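Local coordinates for protein glycoside hydrolase family 81 (Clostridium thermocellum, PDB 6FOP) that hydrolyses beta-1,3-glucans such as laminarin and probably serves glucan breakdown by the cellulosome of its bacterium, as a family 81 glycoside hydrolase, at residues W535-L538 / Y539-F543; G520-L523 / Y524-V528; M554-G557 / G558-C561; S480-A483 / G484-D487. All coordinates share one frame; numbering follows the deposited sequence. Where two conformers were deposited one is given.

Contact 1: residues W535-L538 / Y539-F543; sequences WFDL and YKDIF. With MG (magnesium ion), chain B.
Asp537 and Lys540 are the two ends of a type I beta turn that begins just past the C terminus of helix 514-534, beside a magnesium ion. Lys540 N donates to Asp537 O across the turn at 3.1 Å. The chain then curls round the Asp537 carboxylate. Asp537 CG is anti to its own nitrogen (chi1 -170°), which sends the acid into a row of three consecutive amides. OD1 of Asp537 takes Ile542 N at 3.0 Å and, weakly, Asp541 N, while OD2 receives a nearly straight bond from Phe543 N (2.9 Å, 172°). The Ile542 and Phe543 amides both come in from above the carboxylate plane rather than within it. Helix 514-534, which feeds this turn, belongs to the C-terminal domain of family 81, in the six-hairpin clan of helical folds. Two waters add to the grip. Water 2 joins Asp537 OD1 to Tyr539 N, and water 3 donates to both Asp537 OD2 and Phe543 O. Water 3 is also a magnesium ligand, so Asp537 belongs to the second shell of a metal held directly by Lys540 O at 2.5 Å and by waters 4 and 5. On the apolar side, Asp537 CB sits over one face of the Phe543 ring in a CH-pi contact, 3.6 Å from the ring centroid, and Trp535 O meets the edge of that ring. The Asp541 carboxylate comes near that of Asp537 (OD1 to OD1 3.9 Å), a repulsion probably offset by the salt bridge from Asp541 to Arg269.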
ATOM      1  N   TRP A 535       9.742   3.322  -4.949  1.00 13.48           N
ATOM      2  CA  TRP A 535      10.715   2.212  -4.910  1.00 13.91           C
ATOM      3  C   TRP A 535      11.717   2.233  -6.066  1.00 12.83           C
ATOM      4  O   TRP A 535      12.916   2.070  -5.858  1.00 13.91           O
ATOM      5  CB  TRP A 535       9.973   0.852  -4.866  1.00 13.45           C
ATOM      6  CG  TRP A 535       9.473   0.432  -3.499  1.00 12.69           C
ATOM      7  CD1 TRP A 535      10.078  -0.401  -2.660  1.00 13.76           C
ATOM      8  CD2 TRP A 535       8.270   0.883  -2.811  1.00 12.20           C
ATOM      9  NE1 TRP A 535       9.352  -0.576  -1.513  1.00 13.67           N
ATOM     10  CE2 TRP A 535       8.226   0.204  -1.577  1.00 12.44           C
ATOM     11  CE3 TRP A 535       7.217   1.745  -3.135  1.00 13.24           C
ATOM     12  CZ2 TRP A 535       7.174   0.361  -0.670  1.00 13.38           C
ATOM     13  CZ3 TRP A 535       6.179   1.911  -2.222  1.00 13.06           C
ATOM     14  CH2 TRP A 535       6.185   1.244  -0.995  1.00 13.92           C
ATOM     15  N   PHE A 536      11.232   2.476  -7.282  1.00 12.67           N
ATOM     16  CA  PHE A 536      12.103   2.426  -8.459  1.00 14.05           C
ATOM     17  C   PHE A 536      12.468   3.785  -9.060  1.00 14.68           C
ATOM     18  O   PHE A 536      13.384   3.844  -9.884  1.00 14.90           O
ATOM     19  CB  PHE A 536      11.470   1.575  -9.564  1.00 13.62           C
ATOM     20  CG  PHE A 536      11.211   0.139  -9.185  1.00 14.68           C
ATOM     21  CD1 PHE A 536      12.157  -0.591  -8.492  1.00 15.99           C
ATOM     22  CD2 PHE A 536      10.026  -0.503  -9.557  1.00 16.88           C
ATOM     23  CE1 PHE A 536      11.928  -1.916  -8.141  1.00 14.93           C
ATOM     24  CE2 PHE A 536       9.802  -1.849  -9.235  1.00 17.57           C
ATOM     25  CZ  PHE A 536      10.747  -2.541  -8.500  1.00 15.90           C
ATOM     26  N   ASP A 537      11.747   4.848  -8.662  1.00 14.23           N
ATOM     27  CA  ASP A 537      11.955   6.212  -9.202  1.00 14.17           C
ATOM     28  C   ASP A 537      12.250   6.175 -10.711  1.00 15.67           C
ATOM     29  O   ASP A 537      13.278   6.666 -11.194  1.00 16.05           O
ATOM     30  CB  ASP A 537      13.080   6.946  -8.435  1.00 14.64           C
ATOM     31  CG  ASP A 537      13.188   8.419  -8.776  1.00 16.51           C
ATOM     32  OD1 ASP A 537      12.249   8.989  -9.334  1.00 16.63           O
ATOM     33  OD2 ASP A 537      14.248   9.017  -8.424  1.00 17.03           O
ATOM     34  N   LEU A 538      11.312   5.612 -11.462  1.00 14.90           N
ATOM     35  CA  LEU A 538      11.486   5.494 -12.913  1.00 15.95           C
ATOM     36  C   LEU A 538      11.652   6.821 -13.625  1.00 16.56           C
ATOM     37  O   LEU A 538      12.338   6.899 -14.636  1.00 18.41           O
ATOM     38  CB  LEU A 538      10.333   4.713 -13.546  1.00 16.51           C
ATOM     39  CG  LEU A 538      10.114   3.268 -13.127  1.00 17.22           C
ATOM     40  CD1 LEU A 538       9.032   2.673 -14.006  1.00 17.69           C
ATOM     41  CD2 LEU A 538      11.390   2.464 -13.261  1.00 16.73           C
ATOM     42  N   TYR A 539      11.021   7.863 -13.087  1.00 16.77           N
ATOM     43  CA  TYR A 539      11.047   9.184 -13.735  1.00 16.72           C
ATOM     44  C   TYR A 539      12.272  10.021 -13.292  1.00 17.61           C
ATOM     45  O   TYR A 539      12.463  11.133 -13.767  1.00 21.00           O
ATOM     46  CB  TYR A 539       9.729   9.911 -13.461  1.00 17.78           C
ATOM     47  CG  TYR A 539       8.547   9.184 -14.045  1.00 19.31           C
ATOM     48  CD1 TYR A 539       8.166   9.384 -15.372  1.00 22.81           C
ATOM     49  CD2 TYR A 539       7.835   8.262 -13.292  1.00 19.20           C
ATOM     50  CE1 TYR A 539       7.094   8.687 -15.917  1.00 24.91           C
ATOM     51  CE2 TYR A 539       6.777   7.548 -13.835  1.00 22.38           C
ATOM     52  CZ  TYR A 539       6.399   7.778 -15.131  1.00 24.88           C
ATOM     53  OH  TYR A 539       5.337   7.055 -15.636  1.00 28.79           O
ATOM     54  N   LYS A 540      13.060   9.477 -12.365  1.00 18.40           N
ATOM     55  CA  LYS A 540      14.336  10.048 -11.956  1.00 19.60           C
ATOM     56  C   LYS A 540      14.180  11.435 -11.332  1.00 19.94           C
ATOM     57  O   LYS A 540      15.065  12.270 -11.455  1.00 22.76           O
ATOM     58  CB  LYS A 540      15.341  10.067 -13.127  1.00 21.44           C
ATOM     59  CG  LYS A 540      15.501   8.746 -13.870  1.00 23.91           C
ATOM     60  CD  LYS A 540      16.137   7.702 -12.995  1.00 27.51           C
ATOM     61  CE  LYS A 540      16.366   6.389 -13.746  1.00 31.28           C
ATOM     62  NZ  LYS A 540      17.105   5.419 -12.874  1.00 32.00           N
ATOM     63  N   ASP A 541      13.065  11.656 -10.649  1.00 18.62           N
ATOM     64  CA  ASP A 541      12.799  12.938  -9.989  1.00 19.28           C
ATOM     65  C   ASP A 541      12.312  12.844  -8.552  1.00 18.72           C
ATOM     66  O   ASP A 541      11.971  13.856  -7.967  1.00 21.55           O
ATOM     67  CB  ASP A 541      11.849  13.803 -10.829  1.00 20.19           C
ATOM     68  CG  ASP A 541      10.487  13.187 -11.031  1.00 21.43           C
ATOM     69  OD1 ASP A 541      10.206  12.107 -10.474  1.00 19.86           O
ATOM     70  OD2 ASP A 541       9.691  13.799 -11.776  1.00 25.79           O
ATOM     71  N   ILE A 542      12.290  11.648  -7.967  1.00 17.28           N
ATOM     72  CA  ILE A 542      11.888  11.443  -6.585  1.00 18.19           C
ATOM     73  C   ILE A 542      13.101  11.441  -5.659  1.00 17.82           C
ATOM     74  O   ILE A 542      13.134  12.172  -4.678  1.00 19.73           O
ATOM     75  CB  ILE A 542      11.071  10.140  -6.410  1.00 18.39           C
ATOM     76  CG1 ILE A 542       9.861  10.108  -7.362  1.00 18.48           C
ATOM     77  CG2 ILE A 542      10.671   9.968  -4.943  1.00 18.89           C
ATOM     78  CD1 ILE A 542       8.808  11.150  -7.092  1.00 18.89           C
ATOM     79  N   PHE A 543      14.094  10.599  -5.961  1.00 16.48           N
ATOM     80  CA  PHE A 543      15.216  10.390  -5.054  1.00 16.89           C
ATOM     81  C   PHE A 543      16.154  11.582  -5.083  1.00 17.62           C
ATOM     82  O   PHE A 543      16.390  12.177  -6.132  1.00 19.31           O
ATOM     83  CB  PHE A 543      15.991   9.112  -5.378  1.00 16.42           C
ATOM     84  CG  PHE A 543      15.193   7.833  -5.266  1.00 16.14           C
ATOM     85  CD1 PHE A 543      13.969   7.759  -4.586  1.00 16.85           C
ATOM     86  CD2 PHE A 543      15.684   6.678  -5.843  1.00 17.00           C
ATOM     87  CE1 PHE A 543      13.266   6.567  -4.500  1.00 16.91           C
ATOM     88  CE2 PHE A 543      14.993   5.482  -5.734  1.00 16.39           C
ATOM     89  CZ  PHE A 543      13.769   5.440  -5.090  1.00 16.21           C
TER
HETATM   90 MG    MG B 826      17.292  12.251 -10.309  1.00 31.70          MG
HETATM   91  O   HOH W   1      15.780   5.352 -10.331  1.00 17.16           O
HETATM   92  O   HOH W   2       9.769   8.427 -10.428  1.00 17.32           O
HETATM   93  O   HOH W   3      15.905  11.305  -8.691  1.00 24.97           O
HETATM   94  O   HOH W   4      17.835   9.968 -10.510  1.00 36.57           O
HETATM   95  O   HOH W   5      18.054  12.412 -12.307  1.00 50.91           O

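Contact 2: residues G520-L523 / Y524-V528; sequences GIYL and YTTEV
Gly520 and Tyr524 share the first of four successive backbone bonds in the middle of helix 514-534, with Tyr524 N reaching Gly520 O at 2.8 Å. Thr525 N to Ile521 O, Thr526 N to Tyr522 O and Glu527 N to Leu523 O repeat this i to i+4 pattern. A second kind of bond comes from the threonine hydroxyls, which turn back to the carbonyls already used by their own amides. Thr526 OG1 donates to Tyr522 O at 2.8 Å. Its chi1 of -56° sets OG1 beside its own nitrogen, and the amide and hydroxyl reach the carbonyl oxygen from opposite faces of its plane. Thr525 OG1 does likewise to Ile521 O at 2.7 Å in one of its two conformers. This is a common way for a threonine to satisfy its hydroxyl within a buried helix, and here it serves a helix of the C-terminal domain of family 81. Side-chain packing is slight. Ile521 and Thr525 run side by side, Ile521 CG2 3.7 Å from Thr525 OG1 in the conformer given. One face of the Tyr524 ring is covered by Val528 CG2, about 4.1 Å above its centre. Polar ends that lead off the helix find partners elsewhere: Tyr524 OH bonds to Ala584 O, and the Glu527 carboxylate is gripped by Ser477, Trp501 and Gln491.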
ATOM      1  N   GLY A 520      -9.670  -5.192  -6.612  1.00 12.25           N
ATOM      2  CA  GLY A 520      -8.336  -5.661  -6.976  1.00 12.65           C
ATOM      3  C   GLY A 520      -7.655  -4.773  -7.995  1.00 11.38           C
ATOM      4  O   GLY A 520      -6.453  -4.489  -7.874  1.00 12.16           O
ATOM      5  N   ILE A 521      -8.394  -4.369  -9.025  1.00 12.45           N
ATOM      6  CA  ILE A 521      -7.852  -3.515 -10.068  1.00 13.14           C
ATOM      7  C   ILE A 521      -7.424  -2.181  -9.481  1.00 12.36           C
ATOM      8  O   ILE A 521      -6.357  -1.656  -9.807  1.00 12.85           O
ATOM      9  CB  ILE A 521      -8.800  -3.399 -11.272  1.00 13.80           C
ATOM     10  CG1 ILE A 521      -8.939  -4.775 -11.933  1.00 13.76           C
ATOM     11  CG2 ILE A 521      -8.321  -2.337 -12.256  1.00 15.30           C
ATOM     12  CD1 ILE A 521      -9.988  -4.850 -13.013  1.00 14.94           C
ATOM     13  N   TYR A 522      -8.258  -1.624  -8.618  1.00 12.32           N
ATOM     14  CA  TYR A 522      -7.925  -0.387  -7.889  1.00 12.19           C
ATOM     15  C   TYR A 522      -6.616  -0.510  -7.109  1.00 12.04           C
ATOM     16  O   TYR A 522      -5.676   0.309  -7.236  1.00 12.03           O
ATOM     17  CB  TYR A 522      -9.106  -0.005  -6.975  1.00 12.72           C
ATOM     18  CG  TYR A 522      -8.777   0.959  -5.834  1.00 12.20           C
ATOM     19  CD1 TYR A 522      -8.488   2.294  -6.092  1.00 12.03           C
ATOM     20  CD2 TYR A 522      -8.704   0.523  -4.522  1.00 13.14           C
ATOM     21  CE1 TYR A 522      -8.174   3.179  -5.067  1.00 12.48           C
ATOM     22  CE2 TYR A 522      -8.364   1.406  -3.502  1.00 13.76           C
ATOM     23  CZ  TYR A 522      -8.111   2.714  -3.780  1.00 13.13           C
ATOM     24  OH  TYR A 522      -7.774   3.570  -2.754  1.00 14.97           O
ATOM     25  N   LEU A 523      -6.541  -1.548  -6.278  1.00 11.50           N
ATOM     26  CA  LEU A 523      -5.340  -1.750  -5.454  1.00 11.92           C
ATOM     27  C   LEU A 523      -4.097  -1.992  -6.278  1.00 11.91           C
ATOM     28  O   LEU A 523      -3.047  -1.394  -6.040  1.00 12.46           O
ATOM     29  CB  LEU A 523      -5.569  -2.883  -4.456  1.00 12.44           C
ATOM     30  CG  LEU A 523      -6.706  -2.666  -3.452  1.00 12.46           C
ATOM     31  CD1 LEU A 523      -7.067  -3.971  -2.747  1.00 13.29           C
ATOM     32  CD2 LEU A 523      -6.308  -1.603  -2.421  1.00 13.72           C
ATOM     33  N   TYR A 524      -4.206  -2.930  -7.209  1.00 11.89           N
ATOM     34  CA  TYR A 524      -3.089  -3.316  -8.048  1.00 11.53           C
ATOM     35  C   TYR A 524      -2.553  -2.153  -8.859  1.00 12.16           C
ATOM     36  O   TYR A 524      -1.350  -1.858  -8.851  1.00 12.27           O
ATOM     37  CB  TYR A 524      -3.550  -4.449  -8.985  1.00 11.96           C
ATOM     38  CG  TYR A 524      -2.527  -4.876 -10.014  1.00 11.85           C
ATOM     39  CD1 TYR A 524      -1.529  -5.797  -9.717  1.00 12.16           C
ATOM     40  CD2 TYR A 524      -2.541  -4.329 -11.284  1.00 12.09           C
ATOM     41  CE1 TYR A 524      -0.586  -6.158 -10.680  1.00 13.23           C
ATOM     42  CE2 TYR A 524      -1.618  -4.709 -12.246  1.00 13.89           C
ATOM     43  CZ  TYR A 524      -0.640  -5.615 -11.939  1.00 13.06           C
ATOM     44  OH  TYR A 524       0.268  -5.968 -12.899  1.00 14.80           O
ATOM     45  N   THR A 525      -3.439  -1.483  -9.586  1.00 12.41           N
ATOM     46  CA  THR A 525      -3.024  -0.412 -10.469  0.80 12.87           C
ATOM     47  C   THR A 525      -2.382   0.727  -9.685  1.00 13.10           C
ATOM     48  O   THR A 525      -1.349   1.270 -10.068  1.00 13.00           O
ATOM     49  CB  THR A 525      -4.229   0.058 -11.298  0.80 13.02           C
ATOM     50  OG1 THR A 525      -4.809  -1.075 -12.001  0.80 13.49           O
ATOM     51  CG2 THR A 525      -3.819   1.093 -12.307  0.80 13.38           C
ATOM     52  N   THR A 526      -3.008   1.073  -8.554  1.00 12.71           N
ATOM     53  CA  THR A 526      -2.490   2.194  -7.775  1.00 12.55           C
ATOM     54  C   THR A 526      -1.139   1.828  -7.130  1.00 12.24           C
ATOM     55  O   THR A 526      -0.187   2.609  -7.218  1.00 12.20           O
ATOM     56  CB  THR A 526      -3.492   2.623  -6.720  1.00 12.58           C
ATOM     57  OG1 THR A 526      -4.752   2.931  -7.326  1.00 13.03           O
ATOM     58  CG2 THR A 526      -2.971   3.875  -6.006  1.00 12.19           C
ATOM     59  N   GLU A 527      -1.026   0.644  -6.501  1.00 11.68           N
ATOM     60  CA  GLU A 527       0.248   0.268  -5.914  1.00 12.06           C
ATOM     61  C   GLU A 527       1.370   0.244  -6.932  1.00 12.31           C
ATOM     62  O   GLU A 527       2.482   0.711  -6.655  1.00 12.45           O
ATOM     63  CB  GLU A 527       0.136  -1.039  -5.117  1.00 12.34           C
ATOM     64  CG  GLU A 527       1.342  -1.272  -4.214  1.00 13.16           C
ATOM     65  CD  GLU A 527       1.050  -1.454  -2.729  1.00 12.55           C
ATOM     66  OE1 GLU A 527      -0.124  -1.706  -2.348  1.00 13.03           O
ATOM     67  OE2 GLU A 527       2.010  -1.297  -1.931  1.00 12.26           O
ATOM     68  N   VAL A 528       1.079  -0.251  -8.128  1.00 12.58           N
ATOM     69  CA  VAL A 528       2.095  -0.269  -9.174  1.00 13.42           C
ATOM     70  C   VAL A 528       2.559   1.173  -9.481  1.00 13.42           C
ATOM     71  O   VAL A 528       3.759   1.435  -9.628  1.00 13.07           O
ATOM     72  CB  VAL A 528       1.566  -0.965 -10.440  1.00 13.52           C
ATOM     73  CG1 VAL A 528       2.471  -0.680 -11.636  1.00 14.45           C
ATOM     74  CG2 VAL A 528       1.481  -2.486 -10.203  1.00 13.90           C
TER

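Contact 3: residues M554-G557 / G558-C561; sequences MVWG and GKYC
Trp556 and Lys559 flank the tight Gly557-Gly558 link of a beta hairpin whose strands, 554-556 and 559-561, run antiparallel. Their side chains lie next to each other and point the same way. With its chain extended beyond CG, Lys559 runs along the indole: CG is 3.7 Å from Trp556 CD1, and CE rests over one face, nearer the edge than the middle, 3.9 Å from the centroid of the five-membered ring. This is a CH-pi contact. The charged NZ passes farther out, and its pull on the ring is at most weak. In their backbones, Trp556 N donates to Lys559 O at 2.9 Å, nearly along the C=O axis. Gly558 brings the chain round, and its backbone also bonds to Gly83. At the other end of the hairpin, Met554 and Cys561 form a hydrogen-bonded pair, Cys561 N meeting Met554 O at 3.0 Å, while Cys561 SG touches Met554 CB. Strands 80-82 and 490-491 flank the hairpin in a four-stranded sheet. The lysine thus lays methylene groups on part of one indole face while its ammonium points to polar company: a bound methylpentanediol, probably from the crystallisation liquor, and a long, weak ion pair with Asp487.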
ATOM      1  N   MET A 554      13.268  -0.169   1.096  1.00 13.09           N
ATOM      2  CA  MET A 554      12.292   0.124   2.146  1.00 14.03           C
ATOM      3  C   MET A 554      11.875   1.577   2.121  1.00 14.07           C
ATOM      4  O   MET A 554      12.716   2.467   2.076  1.00 15.42           O
ATOM      5  CB  MET A 554      12.814  -0.259   3.532  1.00 16.74           C
ATOM      6  CG  MET A 554      13.018  -1.723   3.696  1.00 17.91           C
ATOM      7  SD  MET A 554      13.344  -2.372   5.332  1.00 23.66           S
ATOM      8  CE  MET A 554      11.951  -1.767   6.182  1.00 20.56           C
ATOM      9  N   VAL A 555      10.562   1.767   2.162  1.00 13.89           N
ATOM     10  CA  VAL A 555       9.948   3.084   2.223  1.00 14.38           C
ATOM     11  C   VAL A 555       9.249   3.240   3.565  1.00 14.21           C
ATOM     12  O   VAL A 555       8.417   2.402   3.939  1.00 14.13           O
ATOM     13  CB  VAL A 555       8.926   3.259   1.060  1.00 15.19           C
ATOM     14  CG1 VAL A 555       8.139   4.578   1.183  1.00 16.33           C
ATOM     15  CG2 VAL A 555       9.648   3.132  -0.277  1.00 15.57           C
ATOM     16  N   TRP A 556       9.633   4.302   4.280  1.00 13.49           N
ATOM     17  CA  TRP A 556       9.066   4.655   5.565  1.00 14.37           C
ATOM     18  C   TRP A 556       8.358   5.997   5.478  1.00 13.91           C
ATOM     19  O   TRP A 556       8.505   6.749   4.508  1.00 13.84           O
ATOM     20  CB  TRP A 556      10.161   4.769   6.636  1.00 14.25           C
ATOM     21  CG  TRP A 556      10.903   3.505   6.952  1.00 13.55           C
ATOM     22  CD1 TRP A 556      11.877   2.890   6.199  1.00 15.15           C
ATOM     23  CD2 TRP A 556      10.785   2.750   8.143  1.00 14.02           C
ATOM     24  NE1 TRP A 556      12.327   1.782   6.855  1.00 16.04           N
ATOM     25  CE2 TRP A 556      11.674   1.659   8.042  1.00 15.35           C
ATOM     26  CE3 TRP A 556       9.973   2.862   9.271  1.00 15.41           C
ATOM     27  CZ2 TRP A 556      11.779   0.693   9.034  1.00 17.24           C
ATOM     28  CZ3 TRP A 556      10.066   1.898  10.259  1.00 16.16           C
ATOM     29  CH2 TRP A 556      10.974   0.827  10.141  1.00 16.78           C
ATOM     30  N   GLY A 557       7.584   6.323   6.507  1.00 14.05           N
ATOM     31  CA  GLY A 557       7.082   7.690   6.637  1.00 14.27           C
ATOM     32  C   GLY A 557       8.169   8.754   6.670  1.00 13.30           C
ATOM     33  O   GLY A 557       8.021   9.838   6.066  1.00 14.77           O
ATOM     34  N   GLY A 558       9.259   8.433   7.359  1.00 14.65           N
ATOM     35  CA  GLY A 558      10.327   9.401   7.669  1.00 13.56           C
ATOM     36  C   GLY A 558      11.664   9.146   7.009  1.00 14.05           C
ATOM     37  O   GLY A 558      12.576   9.926   7.243  1.00 16.49           O
ATOM     38  N   LYS A 559      11.794   8.129   6.150  1.00 14.57           N
ATOM     39  CA  LYS A 559      13.030   7.900   5.383  1.00 14.60           C
ATOM     40  C   LYS A 559      12.731   6.934   4.257  1.00 15.19           C
ATOM     41  O   LYS A 559      11.681   6.301   4.228  1.00 14.94           O
ATOM     42  CB  LYS A 559      14.150   7.350   6.257  1.00 16.39           C
ATOM     43  CG  LYS A 559      13.968   5.916   6.733  1.00 17.23           C
ATOM     44  CD  LYS A 559      15.199   5.440   7.464  1.00 19.53           C
ATOM     45  CE  LYS A 559      15.048   4.015   7.963  1.00 23.41           C
ATOM     46  NZ  LYS A 559      16.261   3.599   8.723  1.00 26.95           N
ATOM     47  N   TYR A 560      13.683   6.799   3.345  1.00 14.63           N
ATOM     48  CA  TYR A 560      13.714   5.629   2.467  1.00 14.64           C
ATOM     49  C   TYR A 560      15.140   5.187   2.400  1.00 15.23           C
ATOM     50  O   TYR A 560      16.055   5.970   2.627  1.00 15.87           O
ATOM     51  CB  TYR A 560      13.135   5.885   1.077  1.00 14.76           C
ATOM     52  CG  TYR A 560      13.687   7.057   0.321  1.00 14.78           C
ATOM     53  CD1 TYR A 560      14.836   6.924  -0.458  1.00 15.30           C
ATOM     54  CD2 TYR A 560      13.073   8.310   0.405  1.00 15.92           C
ATOM     55  CE1 TYR A 560      15.354   8.022  -1.148  1.00 16.74           C
ATOM     56  CE2 TYR A 560      13.553   9.399  -0.296  1.00 15.91           C
ATOM     57  CZ  TYR A 560      14.700   9.275  -1.056  1.00 15.10           C
ATOM     58  OH  TYR A 560      15.178  10.379  -1.750  1.00 18.33           O
ATOM     59  N   CYS A 561      15.347   3.907   2.125  1.00 15.28           N
ATOM     60  CA  CYS A 561      16.701   3.384   2.198  1.00 15.28           C
ATOM     61  C   CYS A 561      16.889   2.120   1.390  1.00 14.35           C
ATOM     62  O   CYS A 561      15.941   1.528   0.884  1.00 15.40           O
ATOM     63  CB  CYS A 561      17.079   3.126   3.645  1.00 17.76           C
ATOM     64  SG  CYS A 561      16.056   1.866   4.421  1.00 20.80           S
TER

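Contact 4: residues S480-A483 / G484-D487; sequences SGHA and GFAD
His482 and Gly484 meet in a short-range contact within the loop between strands 476-477 and 490-491, where an ST motif leads into an inverse gamma turn. In the ST motif, Ser480 OG accepts from Ala483 N at 2.9 Å and, over a longer and weak bond, from His482 N. The serine hydroxyl is anti to its own nitrogen (chi1 179°), which brings OG within reach of those two amides. The same oxygen lies over one face of the His482 imidazole, 3.4 Å above the ring centre. Gly484 is the middle residue of the inverse gamma turn, closed by a weak bond from Phe485 N to Ala483 O at 2.9 Å. Its own amide is taken by the histidine: Gly484 N donates to His482 ND1 at 3.0 Å, close to the plane of the ring. His482 CG sits between its backbone nitrogen and carbonyl carbon (chi1 51°), which brings ND1 edge-on to the Gly484 amide, two residues on. The other ring nitrogen, NE2, bonds to Glu412, so both nitrogens have partners, which should hold the imidazole's rotation. Gly481 N bonds to Asn414 OD1, two residues along the chain from Glu412. Phe485 closes in beside the histidine, but the two rings are slid apart and barely overlap, with 30° between their planes. The farther side of Phe485 belongs to Trp556, which it meets edge-to-face. The Phe485 ring reaches the ST motif through CE2, which is 4.0 Å from His482 CE1 and 3.7 Å from Ser480 OG.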
ATOM      1  N   SER A 480       3.572  -2.461   8.947  1.00 13.34           N
ATOM      2  CA  SER A 480       3.506  -2.483  10.421  1.00 13.38           C
ATOM      3  C   SER A 480       2.079  -2.252  10.886  1.00 12.91           C
ATOM      4  O   SER A 480       1.451  -1.293  10.470  1.00 13.79           O
ATOM      5  CB  SER A 480       4.406  -1.399  11.004  1.00 13.79           C
ATOM      6  OG  SER A 480       4.348  -1.379  12.414  1.00 14.39           O
ATOM      7  N   GLY A 481       1.585  -3.096  11.793  1.00 12.79           N
ATOM      8  CA  GLY A 481       0.270  -2.845  12.374  1.00 13.15           C
ATOM      9  C   GLY A 481       0.175  -1.548  13.165  1.00 13.75           C
ATOM     10  O   GLY A 481      -0.874  -0.899  13.163  1.00 15.21           O
ATOM     11  N   HIS A 482       1.288  -1.190  13.817  1.00 14.26           N
ATOM     12  CA  HIS A 482       1.318  -0.149  14.833  1.00 14.55           C
ATOM     13  C   HIS A 482       2.123   1.096  14.482  1.00 15.26           C
ATOM     14  O   HIS A 482       1.914   2.137  15.128  1.00 16.02           O
ATOM     15  CB  HIS A 482       1.822  -0.750  16.157  1.00 16.09           C
ATOM     16  CG  HIS A 482       3.093  -1.510  16.034  1.00 14.92           C
ATOM     17  ND1 HIS A 482       4.313  -0.910  15.872  1.00 17.00           N
ATOM     18  CD2 HIS A 482       3.319  -2.835  15.948  1.00 17.99           C
ATOM     19  CE1 HIS A 482       5.251  -1.830  15.759  1.00 17.98           C
ATOM     20  NE2 HIS A 482       4.667  -3.009  15.787  1.00 18.36           N
ATOM     21  N   ALA A 483       3.055   1.024  13.525  1.00 15.06           N
ATOM     22  CA  ALA A 483       3.884   2.194  13.152  1.00 15.88           C
ATOM     23  C   ALA A 483       4.667   2.751  14.345  1.00 15.69           C
ATOM     24  O   ALA A 483       4.952   3.949  14.441  1.00 16.58           O
ATOM     25  CB  ALA A 483       3.057   3.267  12.478  1.00 16.73           C
ATOM     26  N   GLY A 484       5.103   1.878  15.232  1.00 16.43           N
ATOM     27  CA  GLY A 484       5.771   2.258  16.477  1.00 17.62           C
ATOM     28  C   GLY A 484       7.273   2.448  16.292  1.00 17.41           C
ATOM     29  O   GLY A 484       8.079   1.853  17.022  1.00 20.95           O
ATOM     30  N   PHE A 485       7.629   3.334  15.369  1.00 16.21           N
ATOM     31  CA  PHE A 485       9.024   3.621  15.015  1.00 16.76           C
ATOM     32  C   PHE A 485       9.176   5.132  14.851  1.00 17.00           C
ATOM     33  O   PHE A 485       8.231   5.817  14.454  1.00 15.96           O
ATOM     34  CB  PHE A 485       9.374   2.956  13.675  1.00 17.79           C
ATOM     35  CG  PHE A 485       9.203   1.483  13.660  1.00 17.70           C
ATOM     36  CD1 PHE A 485      10.235   0.672  14.076  1.00 20.61           C
ATOM     37  CD2 PHE A 485       8.035   0.899  13.164  1.00 18.64           C
ATOM     38  CE1 PHE A 485      10.085  -0.704  14.049  1.00 22.97           C
ATOM     39  CE2 PHE A 485       7.889  -0.482  13.109  1.00 20.69           C
ATOM     40  CZ  PHE A 485       8.910  -1.278  13.561  1.00 22.40           C
ATOM     41  N   ALA A 486      10.363   5.651  15.151  1.00 16.52           N
ATOM     42  CA  ALA A 486      10.652   7.054  14.897  1.00 16.79           C
ATOM     43  C   ALA A 486      10.348   7.460  13.463  1.00 16.06           C
ATOM     44  O   ALA A 486       9.913   8.587  13.225  1.00 17.33           O
ATOM     45  CB  ALA A 486      12.103   7.374  15.215  1.00 18.16           C
ATOM     46  N   ASP A 487      10.610   6.555  12.510  1.00 15.54           N
ATOM     47  CA  ASP A 487      10.379   6.832  11.092  1.00 15.23           C
ATOM     48  C   ASP A 487       9.012   6.447  10.564  1.00 14.87           C
ATOM     49  O   ASP A 487       8.777   6.492   9.340  1.00 15.21           O
ATOM     50  CB  ASP A 487      11.486   6.176  10.272  1.00 16.88           C
ATOM     51  CG  ASP A 487      12.823   6.851  10.492  1.00 21.05           C
ATOM     52  OD1 ASP A 487      12.855   8.089  10.702  1.00 25.94           O
ATOM     53  OD2 ASP A 487      13.831   6.163  10.496  1.00 25.07           O
TER

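Overall arrangement
All four contacts are local and follow one another along the chain without nesting or crossing: contact 4 comes first, then contact 2, contact 1 and contact 3. Contact 4 shapes the loop before strand 490-491, contact 2 lies within helix 514-534, contact 1 turns the chain just after that helix, and contact 3 closes the hairpin 554-561. The hairpin lies between the 480-487 loop and the turn after helix 514-534 and touches both: Tyr560 OH, which bonds to Ser544 N, sits against Phe543 CA, Val555 packs on Trp535, and Gly558 N makes a probable hydrogen bond to Asp487 O. Contact 2 touches none of the others, its centre lying about 19 Å from that of contact 1.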